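PDB 3SLR: BF1531-like N-terminal domain-containing protein, which is of unknown function, but its N-terminal part binds magnesium through a HAD-type phosphatase-like domain and may hydrolyse ester bonds. Local coordinates for residues F221-I233 / F261-I275. Numbering follows the deposited sequence.
Sequences FKKCLILDLDNTI and FQEWVKKLKNRGIII. With MG (magnesium ion), chain B; MG (magnesium ion), chain C.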
loop_
_atom_site.group_PDB
_atom_site.type_symbol
_atom_site.label_atom_id
_atom_site.label_comp_id
_atom_site.label_asym_id
_atom_site.label_seq_id
_atom_site.Cartn_x
_atom_site.Cartn_y
_atom_site.Cartn_z
ATOM N N PHE A 221 -3.162 -2.820 -11.825
ATOM C CA PHE A 221 -1.984 -2.760 -10.971
ATOM C C PHE A 221 -0.778 -2.360 -11.817
ATOM O O PHE A 221 -0.776 -2.543 -13.047
ATOM C CB PHE A 221 -1.743 -4.111 -10.281
ATOM C CG PHE A 221 -1.647 -5.273 -11.235
ATOM C CD1 PHE A 221 -2.790 -5.955 -11.637
ATOM C CD2 PHE A 221 -0.421 -5.677 -11.739
ATOM C CE1 PHE A 221 -2.706 -7.025 -12.517
ATOM C CE2 PHE A 221 -0.328 -6.749 -12.619
ATOM C CZ PHE A 221 -1.468 -7.421 -13.010
ATOM N N LYS A 222 0.241 -1.799 -11.169
ATOM C CA LYS A 222 1.424 -1.327 -11.888
ATOM C C LYS A 222 2.334 -2.475 -12.297
ATOM O O LYS A 222 2.501 -3.441 -11.558
ATOM C CB LYS A 222 2.199 -0.302 -11.060
ATOM C CG LYS A 222 1.391 0.948 -10.728
ATOM C CD LYS A 222 0.815 1.589 -12.000
ATOM C CE LYS A 222 0.358 3.026 -11.763
ATOM N NZ LYS A 222 0.161 3.806 -13.052
ATOM N N LYS A 223 2.932 -2.351 -13.479
ATOM C CA LYS A 223 3.722 -3.426 -14.054
ATOM C C LYS A 223 5.129 -2.967 -14.415
ATOM O O LYS A 223 5.987 -3.788 -14.738
ATOM C CB LYS A 223 3.038 -3.958 -15.317
ATOM C CG LYS A 223 1.756 -4.730 -15.043
ATOM C CD LYS A 223 1.107 -5.162 -16.351
ATOM C CE LYS A 223 -0.208 -4.449 -16.539
ATOM N NZ LYS A 223 -1.085 -4.573 -15.349
ATOM N N CYS A 224 5.356 -1.659 -14.365
ATOM C CA CYS A 224 6.594 -1.088 -14.886
ATOM C C CYS A 224 6.999 0.182 -14.150
ATOM O O CYS A 224 6.162 1.040 -13.868
ATOM C CB CYS A 224 6.433 -0.794 -16.384
ATOM S SG CYS A 224 7.770 0.155 -17.156
ATOM N N LEU A 225 8.291 0.278 -13.839
ATOM C CA LEU A 225 8.881 1.464 -13.228
ATOM C C LEU A 225 9.906 2.071 -14.197
ATOM O O LEU A 225 10.822 1.385 -14.641
ATOM C CB LEU A 225 9.564 1.092 -11.902
ATOM C CG LEU A 225 10.329 2.216 -11.194
ATOM C CD1 LEU A 225 9.378 3.335 -10.794
ATOM C CD2 LEU A 225 11.102 1.719 -9.964
ATOM N N ILE A 226 9.725 3.351 -14.532
ATOM C CA ILE A 226 10.629 4.072 -15.427
ATOM C C ILE A 226 11.446 5.049 -14.607
ATOM O O ILE A 226 10.890 5.853 -13.858
ATOM C CB ILE A 226 9.852 4.867 -16.497
ATOM C CG1 ILE A 226 8.949 3.932 -17.283
ATOM C CG2 ILE A 226 10.823 5.622 -17.431
ATOM C CD1 ILE A 226 7.893 4.673 -18.106
ATOM N N LEU A 227 12.767 4.978 -14.753
ATOM C CA LEU A 227 13.678 5.753 -13.918
ATOM C C LEU A 227 14.473 6.791 -14.697
ATOM O O LEU A 227 15.064 6.489 -15.723
ATOM C CB LEU A 227 14.678 4.814 -13.241
ATOM C CG LEU A 227 14.071 3.753 -12.323
ATOM C CD1 LEU A 227 15.081 2.640 -12.044
ATOM C CD2 LEU A 227 13.564 4.386 -11.029
ATOM N N ASP A 228 14.512 8.009 -14.182
ATOM C CA ASP A 228 15.540 8.948 -14.588
ATOM C C ASP A 228 16.863 8.467 -13.958
ATOM O O ASP A 228 16.850 7.633 -13.060
ATOM C CB ASP A 228 15.161 10.348 -14.108
ATOM C CG ASP A 228 16.268 11.350 -14.314
ATOM O OD1 ASP A 228 16.616 11.611 -15.486
ATOM O OD2 ASP A 228 16.779 11.873 -13.304
ATOM N N LEU A 229 17.999 8.957 -14.441
ATOM C CA LEU A 229 19.286 8.546 -13.879
ATOM C C LEU A 229 19.872 9.606 -12.942
ATOM O O LEU A 229 19.921 9.413 -11.726
ATOM C CB LEU A 229 20.279 8.194 -14.997
ATOM C CG LEU A 229 19.933 6.990 -15.885
ATOM C CD1 LEU A 229 20.962 6.814 -17.014
ATOM C CD2 LEU A 229 19.797 5.701 -15.065
ATOM N N ASP A 230 20.309 10.732 -13.499
ATOM C CA ASP A 230 21.031 11.723 -12.691
ATOM C C ASP A 230 20.197 12.254 -11.520
ATOM O O ASP A 230 19.112 12.810 -11.709
ATOM C CB ASP A 230 21.529 12.888 -13.552
ATOM C CG ASP A 230 22.649 12.488 -14.506
ATOM O OD1 ASP A 230 23.524 11.654 -14.150
ATOM O OD2 ASP A 230 22.671 13.039 -15.626
ATOM N N ASN A 231 20.724 12.093 -10.312
ATOM C CA ASN A 231 20.060 12.555 -9.102
ATOM C C ASN A 231 18.743 11.836 -8.812
ATOM O O ASN A 231 17.967 12.265 -7.967
ATOM C CB ASN A 231 19.893 14.076 -9.108
ATOM C CG ASN A 231 21.227 14.795 -8.989
ATOM O OD1 ASN A 231 22.082 14.419 -8.172
ATOM N ND2 ASN A 231 21.425 15.818 -9.813
ATOM N N THR A 232 18.523 10.724 -9.504
ATOM C CA THR A 232 17.385 9.862 -9.215
ATOM C C THR A 232 17.875 8.526 -8.670
ATOM O O THR A 232 17.536 8.167 -7.532
ATOM C CB THR A 232 16.450 9.698 -10.453
ATOM O OG1 THR A 232 15.914 10.977 -10.797
ATOM C CG2 THR A 232 15.287 8.774 -10.137
ATOM N N ILE A 233 18.707 7.813 -9.431
ATOM C CA ILE A 233 19.305 6.573 -8.912
ATOM C C ILE A 233 20.774 6.700 -8.466
ATOM O O ILE A 233 21.334 5.769 -7.903
ATOM C CB ILE A 233 19.126 5.366 -9.860
ATOM C CG1 ILE A 233 19.998 5.510 -11.119
ATOM C CG2 ILE A 233 17.648 5.186 -10.204
ATOM C CD1 ILE A 233 20.192 4.204 -11.873
ATOM N N PHE A 261 18.020 3.020 -2.158
ATOM C CA PHE A 261 16.968 3.210 -3.152
ATOM C C PHE A 261 17.109 2.236 -4.324
ATOM O O PHE A 261 16.114 1.663 -4.785
ATOM C CB PHE A 261 16.944 4.665 -3.648
ATOM C CG PHE A 261 15.943 4.914 -4.755
ATOM C CD1 PHE A 261 14.607 4.581 -4.590
ATOM C CD2 PHE A 261 16.337 5.498 -5.943
ATOM C CE1 PHE A 261 13.688 4.814 -5.599
ATOM C CE2 PHE A 261 15.424 5.728 -6.965
ATOM C CZ PHE A 261 14.097 5.387 -6.789
ATOM N N GLN A 262 18.333 2.042 -4.813
ATOM C CA GLN A 262 18.561 1.058 -5.880
ATOM C C GLN A 262 18.221 -0.350 -5.405
ATOM O O GLN A 262 17.753 -1.166 -6.182
ATOM C CB GLN A 262 20.005 1.088 -6.376
ATOM C CG GLN A 262 20.325 2.261 -7.269
ATOM C CD GLN A 262 21.678 2.121 -7.934
ATOM O OE1 GLN A 262 22.139 1.006 -8.214
ATOM N NE2 GLN A 262 22.313 3.250 -8.206
ATOM N N GLU A 263 18.451 -0.632 -4.121
ATOM C CA GLU A 263 18.105 -1.946 -3.574
ATOM C C GLU A 263 16.589 -2.200 -3.591
ATOM O O GLU A 263 16.142 -3.330 -3.771
ATOM C CB GLU A 263 18.672 -2.099 -2.155
ATOM C CG GLU A 263 20.187 -2.195 -2.161
ATOM C CD GLU A 263 20.811 -2.044 -0.782
ATOM O OE1 GLU A 263 20.099 -1.653 0.173
ATOM O OE2 GLU A 263 22.033 -2.300 -0.667
ATOM N N TRP A 264 15.813 -1.145 -3.378
ATOM C CA TRP A 264 14.360 -1.217 -3.482
ATOM C C TRP A 264 13.965 -1.518 -4.935
ATOM O O TRP A 264 13.103 -2.355 -5.195
ATOM C CB TRP A 264 13.758 0.114 -3.017
ATOM C CG TRP A 264 12.247 0.184 -3.004
ATOM C CD1 TRP A 264 11.409 -0.363 -2.071
ATOM C CD2 TRP A 264 11.410 0.864 -3.944
ATOM N NE1 TRP A 264 10.102 -0.075 -2.385
ATOM C CE2 TRP A 264 10.073 0.676 -3.528
ATOM C CE3 TRP A 264 11.659 1.607 -5.104
ATOM C CZ2 TRP A 264 8.991 1.211 -4.222
ATOM C CZ3 TRP A 264 10.577 2.139 -5.795
ATOM C CH2 TRP A 264 9.259 1.934 -5.353
ATOM N N VAL A 265 14.609 -0.841 -5.876
ATOM C CA VAL A 265 14.312 -1.062 -7.295
ATOM C C VAL A 265 14.642 -2.508 -7.665
ATOM O O VAL A 265 13.888 -3.172 -8.387
ATOM C CB VAL A 265 15.063 -0.072 -8.180
ATOM C CG1 VAL A 265 14.859 -0.403 -9.680
ATOM C CG2 VAL A 265 14.595 1.353 -7.866
ATOM N N LYS A 266 15.765 -2.990 -7.152
ATOM C CA LYS A 266 16.192 -4.363 -7.377
ATOM C C LYS A 266 15.133 -5.361 -6.913
ATOM O O LYS A 266 14.882 -6.361 -7.588
ATOM C CB LYS A 266 17.518 -4.620 -6.647
ATOM C CG LYS A 266 18.041 -6.045 -6.793
ATOM C CD LYS A 266 19.405 -6.191 -6.107
ATOM C CE LYS A 266 20.141 -7.436 -6.584
ATOM N NZ LYS A 266 20.036 -8.550 -5.608
ATOM N N LYS A 267 14.523 -5.106 -5.756
ATOM C CA LYS A 267 13.441 -5.978 -5.291
ATOM C C LYS A 267 12.242 -5.982 -6.253
ATOM O O LYS A 267 11.639 -7.025 -6.494
ATOM C CB LYS A 267 12.994 -5.619 -3.872
ATOM C CG LYS A 267 13.980 -6.058 -2.790
ATOM C CD LYS A 267 13.434 -5.755 -1.386
ATOM C CE LYS A 267 13.428 -4.255 -1.084
ATOM N NZ LYS A 267 12.998 -3.989 0.347
ATOM N N LEU A 268 11.891 -4.816 -6.784
ATOM C CA LEU A 268 10.821 -4.732 -7.780
ATOM C C LEU A 268 11.156 -5.577 -9.012
ATOM O O LEU A 268 10.339 -6.376 -9.473
ATOM C CB LEU A 268 10.571 -3.275 -8.196
ATOM C CG LEU A 268 10.002 -2.392 -7.091
ATOM C CD1 LEU A 268 9.999 -0.927 -7.543
ATOM C CD2 LEU A 268 8.595 -2.856 -6.668
ATOM N N LYS A 269 12.362 -5.407 -9.534
ATOM C CA LYS A 269 12.773 -6.162 -10.710
ATOM C C LYS A 269 12.671 -7.653 -10.387
ATOM O O LYS A 269 12.139 -8.443 -11.173
ATOM C CB LYS A 269 14.208 -5.780 -11.101
ATOM C CG LYS A 269 14.722 -6.394 -12.405
ATOM C CD LYS A 269 15.251 -7.810 -12.199
ATOM C CE LYS A 269 15.661 -8.463 -13.527
ATOM N NZ LYS A 269 14.539 -8.471 -14.501
ATOM N N ASN A 270 13.157 -8.035 -9.212
ATOM C CA ASN A 270 13.146 -9.446 -8.827
ATOM C C ASN A 270 11.739 -10.054 -8.643
ATOM O O ASN A 270 11.587 -11.282 -8.649
ATOM C CB ASN A 270 14.024 -9.682 -7.587
ATOM C CG ASN A 270 15.514 -9.644 -7.909
ATOM O OD1 ASN A 270 15.914 -9.874 -9.045
ATOM N ND2 ASN A 270 16.342 -9.366 -6.900
ATOM N N ARG A 271 10.711 -9.215 -8.491
ATOM C CA ARG A 271 9.336 -9.727 -8.416
ATOM C C ARG A 271 8.557 -9.523 -9.722
ATOM O O ARG A 271 7.336 -9.636 -9.750
ATOM C CB ARG A 271 8.550 -9.154 -7.217
ATOM C CG ARG A 271 8.362 -7.635 -7.206
ATOM C CD ARG A 271 6.973 -7.240 -6.691
ATOM N NE ARG A 271 5.938 -7.495 -7.686
ATOM C CZ ARG A 271 4.785 -6.836 -7.762
ATOM N NH1 ARG A 271 4.509 -5.868 -6.900
ATOM N NH2 ARG A 271 3.906 -7.142 -8.699
ATOM N N GLY A 272 9.270 -9.220 -10.797
ATOM C CA GLY A 272 8.661 -9.192 -12.111
ATOM C C GLY A 272 8.264 -7.816 -12.609
ATOM O O GLY A 272 7.695 -7.695 -13.697
ATOM N N ILE A 273 8.554 -6.777 -11.837
ATOM C CA ILE A 273 8.301 -5.426 -12.325
ATOM C C ILE A 273 9.312 -5.099 -13.422
ATOM O O ILE A 273 10.517 -5.309 -13.254
ATOM C CB ILE A 273 8.361 -4.379 -11.198
ATOM C CG1 ILE A 273 7.288 -4.674 -10.139
ATOM C CG2 ILE A 273 8.218 -2.955 -11.768
ATOM C CD1 ILE A 273 5.829 -4.752 -10.691
ATOM N N ILE A 274 8.827 -4.622 -14.566
ATOM C CA ILE A 274 9.726 -4.260 -15.662
ATOM C C ILE A 274 10.378 -2.926 -15.359
ATOM O O ILE A 274 9.682 -1.964 -15.046
ATOM C CB ILE A 274 8.948 -4.136 -16.992
ATOM C CG1 ILE A 274 8.186 -5.429 -17.268
ATOM C CG2 ILE A 274 9.897 -3.807 -18.139
ATOM C CD1 ILE A 274 7.217 -5.322 -18.454
ATOM N N ILE A 275 11.708 -2.871 -15.412
ATOM C CA ILE A 275 12.411 -1.608 -15.202
ATOM C C ILE A 275 12.875 -0.996 -16.516
ATOM O O ILE A 275 13.461 -1.675 -17.357
ATOM C CB ILE A 275 13.642 -1.772 -14.289
ATOM C CG1 ILE A 275 13.308 -2.661 -13.087
ATOM C CG2 ILE A 275 14.146 -0.397 -13.840
ATOM C CD1 ILE A 275 12.247 -2.088 -12.155
HETATM MG MG MG B . 17.558 13.930 -12.990
HETATM MG MG MG C . 18.619 12.783 -16.211
HETATM O O HOH W 1 2.222 -4.461 -9.062
HETATM O O HOH W 2 5.440 -6.445 -14.626
HETATM O O HOH W 3 20.351 14.081 -16.934
HETATM O O HOH W 4 18.274 16.189 -12.325
HETATM O O HOH W 5 18.631 14.533 -14.811
HETATM O O HOH W 6 15.850 14.780 -14.407
HETATM O O HOH W 7 17.006 13.412 -17.564
#
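Leu225 carries the apolar centre of this contact: with CG anti to the backbone N (chi1 175°), its CD2 reaches the helix, 3.8 Å from Leu268 CD1, and its side chain crosses those of Val265 and Leu268 at about a right angle. Leu227 meets Val265 tip to tip, and Leu227 CD1 lies 3.7 Å from Ile275 CG2; branched aliphatic residues suit this buried layer between strand and helix. Phe261 CE2 lies 3.3 Å from Thr232 O, a buried carbonyl without a hydrogen-bond partner. The extended chain of Gln262 lets NE2 donate to Ile233 O (2.7 Å, 166° at the hydrogen), while OE1 accepts from Val297 and Leu298. Parallel strands 224-227 and 274-280 are joined by Ile274 N to Lys223 O (3.0 Å) and Leu225 N to Ile274 O (2.9 Å). Gly272 is the C-prime residue of the Schellman motif ending helix 255-270; a CB there would press on Arg271 O. Thr232 OG1 donates to the anti lone pair of Asp228 OD2, which binds one of two magnesium ions (2.2 Å) with Asp230 O and Asp336; Asp228 OD1 binds the other (2.4 Å). This beta-alpha-beta crossover, with metals on the loop after its first strand, is consistent with a HAD-type phosphatase domain.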